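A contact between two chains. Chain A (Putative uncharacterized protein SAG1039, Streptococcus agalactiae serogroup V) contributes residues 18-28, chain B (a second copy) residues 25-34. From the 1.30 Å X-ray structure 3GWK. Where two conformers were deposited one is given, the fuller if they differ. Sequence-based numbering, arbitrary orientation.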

# COMPACT_ATOMS: atom_id res chain seq x y z
N GLN A 18 0.06 -15.44 -5.48
CA GLN A 18 0.12 -14.44 -6.53
C GLN A 18 -0.54 -13.12 -6.05
O GLN A 18 -0.07 -12.03 -6.40
CB GLN A 18 -0.56 -14.91 -7.82
CG GLN A 18 -0.73 -13.89 -8.88
CD GLN A 18 0.55 -13.30 -9.36
OE1 GLN A 18 1.59 -13.92 -9.40
NE2 GLN A 18 0.47 -12.03 -9.72
N LYS A 19 -1.62 -13.24 -5.30
CA LYS A 19 -2.33 -12.03 -4.80
C LYS A 19 -1.36 -11.23 -3.90
O LYS A 19 -1.39 -10.00 -3.87
CB LYS A 19 -3.60 -12.43 -4.06
CG LYS A 19 -4.60 -13.22 -4.93
CD LYS A 19 -5.75 -13.83 -4.13
CE LYS A 19 -6.34 -15.00 -4.93
NZ LYS A 19 -7.47 -15.65 -4.17
N TYR A 20 -0.58 -11.96 -3.06
CA TYR A 20 0.30 -11.28 -2.15
C TYR A 20 1.46 -10.61 -2.88
O TYR A 20 1.81 -9.46 -2.56
CB TYR A 20 0.85 -12.25 -1.08
CG TYR A 20 -0.18 -12.63 -0.04
CD1 TYR A 20 -1.03 -13.68 -0.24
CD2 TYR A 20 -0.27 -11.93 1.15
CE1 TYR A 20 -2.02 -14.03 0.73
CE2 TYR A 20 -1.26 -12.27 2.12
CZ TYR A 20 -2.09 -13.29 1.88
OH TYR A 20 -3.03 -13.63 2.79
N THR A 21 2.03 -11.29 -3.86
CA THR A 21 3.14 -10.64 -4.52
C THR A 21 2.64 -9.42 -5.37
O THR A 21 3.30 -8.39 -5.43
CB THR A 21 3.96 -11.60 -5.39
OG1 THR A 21 5.16 -10.97 -5.79
CG2 THR A 21 3.26 -12.16 -6.56
N ALA A 22 1.49 -9.59 -6.04
CA ALA A 22 0.97 -8.47 -6.79
C ALA A 22 0.67 -7.30 -5.85
O ALA A 22 0.96 -6.14 -6.17
CB ALA A 22 -0.30 -8.87 -7.51
N GLY A 23 0.09 -7.56 -4.68
CA GLY A 23 -0.19 -6.46 -3.74
C GLY A 23 1.07 -5.84 -3.22
O GLY A 23 1.14 -4.63 -3.05
N SER A 24 2.11 -6.64 -2.93
CA SER A 24 3.39 -6.11 -2.50
C SER A 24 3.91 -5.10 -3.52
O SER A 24 4.34 -3.98 -3.19
CB SER A 24 4.37 -7.24 -2.31
OG SER A 24 5.65 -6.74 -1.95
N GLN A 25 3.90 -5.52 -4.79
CA GLN A 25 4.42 -4.66 -5.83
C GLN A 25 3.60 -3.35 -5.95
O GLN A 25 4.14 -2.25 -6.19
CB GLN A 25 4.43 -5.41 -7.13
CG GLN A 25 5.46 -6.57 -7.13
CD GLN A 25 5.27 -7.46 -8.32
OE1 GLN A 25 5.29 -7.00 -9.45
NE2 GLN A 25 5.05 -8.76 -8.08
N GLN A 26 2.28 -3.48 -5.85
CA GLN A 26 1.40 -2.30 -5.99
C GLN A 26 1.65 -1.30 -4.85
O GLN A 26 1.73 -0.10 -5.07
CB GLN A 26 -0.01 -2.74 -6.02
CG GLN A 26 -0.51 -3.33 -7.32
CD GLN A 26 -1.96 -3.89 -7.09
OE1 GLN A 26 -2.14 -4.89 -6.38
NE2 GLN A 26 -2.94 -3.24 -7.69
N VAL A 27 1.80 -1.80 -3.63
CA VAL A 27 2.07 -0.95 -2.47
C VAL A 27 3.43 -0.23 -2.66
O VAL A 27 3.54 0.99 -2.42
CB VAL A 27 2.05 -1.81 -1.16
CG1 VAL A 27 2.56 -1.01 0.06
CG2 VAL A 27 0.63 -2.30 -0.87
N THR A 28 4.45 -0.96 -3.06
CA THR A 28 5.76 -0.36 -3.28
C THR A 28 5.68 0.72 -4.31
O THR A 28 6.30 1.80 -4.14
CB THR A 28 6.78 -1.47 -3.69
OG1 THR A 28 6.93 -2.33 -2.57
CG2 THR A 28 8.13 -0.87 -4.11
N GLN B 25 -6.68 4.84 -3.00
CA GLN B 25 -7.60 3.76 -3.44
C GLN B 25 -6.86 2.45 -3.66
O GLN B 25 -7.35 1.36 -3.27
CB GLN B 25 -8.28 4.22 -4.73
CG GLN B 25 -9.29 3.13 -5.19
CD GLN B 25 -9.98 3.47 -6.43
OE1 GLN B 25 -10.12 4.68 -6.79
NE2 GLN B 25 -10.47 2.40 -7.14
N GLN B 26 -5.69 2.53 -4.25
CA GLN B 26 -4.92 1.31 -4.55
C GLN B 26 -4.46 0.62 -3.27
O GLN B 26 -4.55 -0.61 -3.14
CB GLN B 26 -3.71 1.69 -5.38
CG GLN B 26 -2.78 0.60 -5.74
CD GLN B 26 -3.39 -0.52 -6.55
OE1 GLN B 26 -3.96 -1.55 -6.04
NE2 GLN B 26 -3.19 -0.39 -7.82
N VAL B 27 -3.97 1.40 -2.33
CA VAL B 27 -3.55 0.83 -1.03
C VAL B 27 -4.75 0.18 -0.32
O VAL B 27 -4.67 -0.96 0.20
CB VAL B 27 -2.92 1.92 -0.14
CG1 VAL B 27 -2.77 1.44 1.25
CG2 VAL B 27 -1.57 2.32 -0.76
N THR B 28 -5.89 0.83 -0.33
CA THR B 28 -7.08 0.27 0.32
C THR B 28 -7.54 -1.02 -0.39
O THR B 28 -7.85 -1.99 0.27
CB THR B 28 -8.19 1.30 0.30
OG1 THR B 28 -7.81 2.32 1.23
CG2 THR B 28 -9.52 0.69 0.75
N GLU B 29 -7.47 -1.06 -1.72
CA GLU B 29 -7.84 -2.28 -2.43
C GLU B 29 -6.94 -3.46 -2.06
O GLU B 29 -7.42 -4.57 -1.85
CB GLU B 29 -7.80 -2.03 -3.93
CG GLU B 29 -9.04 -1.26 -4.38
CD GLU B 29 -9.07 -0.90 -5.81
OE1 GLU B 29 -8.08 -1.08 -6.47
OE2 GLU B 29 -10.07 -0.34 -6.29
N VAL B 30 -5.62 -3.21 -1.96
CA VAL B 30 -4.68 -4.27 -1.59
C VAL B 30 -5.02 -4.71 -0.18
O VAL B 30 -5.11 -5.94 0.11
CB VAL B 30 -3.22 -3.78 -1.67
CG1 VAL B 30 -2.27 -4.90 -1.09
CG2 VAL B 30 -2.82 -3.53 -3.16
N LEU B 31 -5.18 -3.77 0.77
CA LEU B 31 -5.51 -4.17 2.14
C LEU B 31 -6.78 -4.95 2.18
O LEU B 31 -6.90 -5.99 2.87
CB LEU B 31 -5.55 -2.94 3.03
CG LEU B 31 -5.80 -3.26 4.51
CD1 LEU B 31 -4.64 -4.02 5.13
CD2 LEU B 31 -6.00 -1.96 5.29
N ASN B 32 -7.82 -4.55 1.47
CA ASN B 32 -9.08 -5.25 1.44
C ASN B 32 -8.92 -6.68 0.92
O ASN B 32 -9.40 -7.60 1.54
CB ASN B 32 -10.07 -4.54 0.55
CG ASN B 32 -10.55 -3.22 1.10
OD1 ASN B 32 -10.35 -2.90 2.27
ND2 ASN B 32 -11.24 -2.46 0.24
N LEU B 33 -8.28 -6.81 -0.23
CA LEU B 33 -8.14 -8.12 -0.87
C LEU B 33 -7.40 -9.06 0.05
O LEU B 33 -7.78 -10.24 0.24
CB LEU B 33 -7.42 -7.94 -2.19
CG LEU B 33 -7.35 -9.27 -2.95
CD1 LEU B 33 -8.66 -9.67 -3.50
CD2 LEU B 33 -6.33 -9.16 -4.08
N LEU B 34 -6.32 -8.57 0.64
CA LEU B 34 -5.42 -9.49 1.38
C LEU B 34 -5.89 -9.69 2.82
O LEU B 34 -5.61 -10.70 3.43
CB LEU B 34 -3.98 -9.02 1.33
CG LEU B 34 -3.41 -9.02 -0.13
CD1 LEU B 34 -2.01 -8.52 -0.14
CD2 LEU B 34 -3.59 -10.38 -0.78
O HOH W 1 -6.08 -3.08 -6.76

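What happens where the helix of chain B enters the contact? It runs nearly antiparallel to its partner, at 157°, and the first residue to reach across is Gln B26, which faces the same residue of the other copy. Gln A26 NE2 lies 2.6 Å from Gln B26 OE1 in the model, but the amide of Gln B26 is probably turned over, so that distance alone does not settle how the pair is bonded. Val B27 sits opposite Val A27, their CA atoms 6.1 Å apart, though its CA-to-CB bond points sideways.

Does Glu B29 take part, given that it makes no direct contact? It does so through water 1, which donates a hydrogen bond to Glu B29 OE1 at 2.8 Å and accepts one from Gln A26 NE2 at 3.3 Å. The carboxylate is also held within its own helix, where Gln B25 NE2 donates to Glu B29 OE2 at 2.9 Å in an almost straight bond.

Why can the helices come so close at Val B30? Its partner, Gly A23, has no side chain, and Val B30 CG1 packs 3.7 Å from Gly A23 CA. A CB at Gly A23 in ideal position would fall 2.8 Å from Val B30 CG1, a clash. Val B30 CG1 also meets Val A27 CG2 at 3.9 Å, while Val B30 CG2 lies 3.6 Å from Gln A26 OE1.

What closes the contact at Leu B33 and Leu B34? Leu B33 CD2 only touches Lys A19 CB loosely, at 4.3 Å. Leu B34 is covered by the other stretch more than any other residue here. Its CD2 sits over one face of the Tyr A20 ring, 4.0 Å from the centroid and 2° off the normal, a well-centred CH-pi contact. Leu B34 CD2 also reaches Lys A19 CB at 3.9 Å.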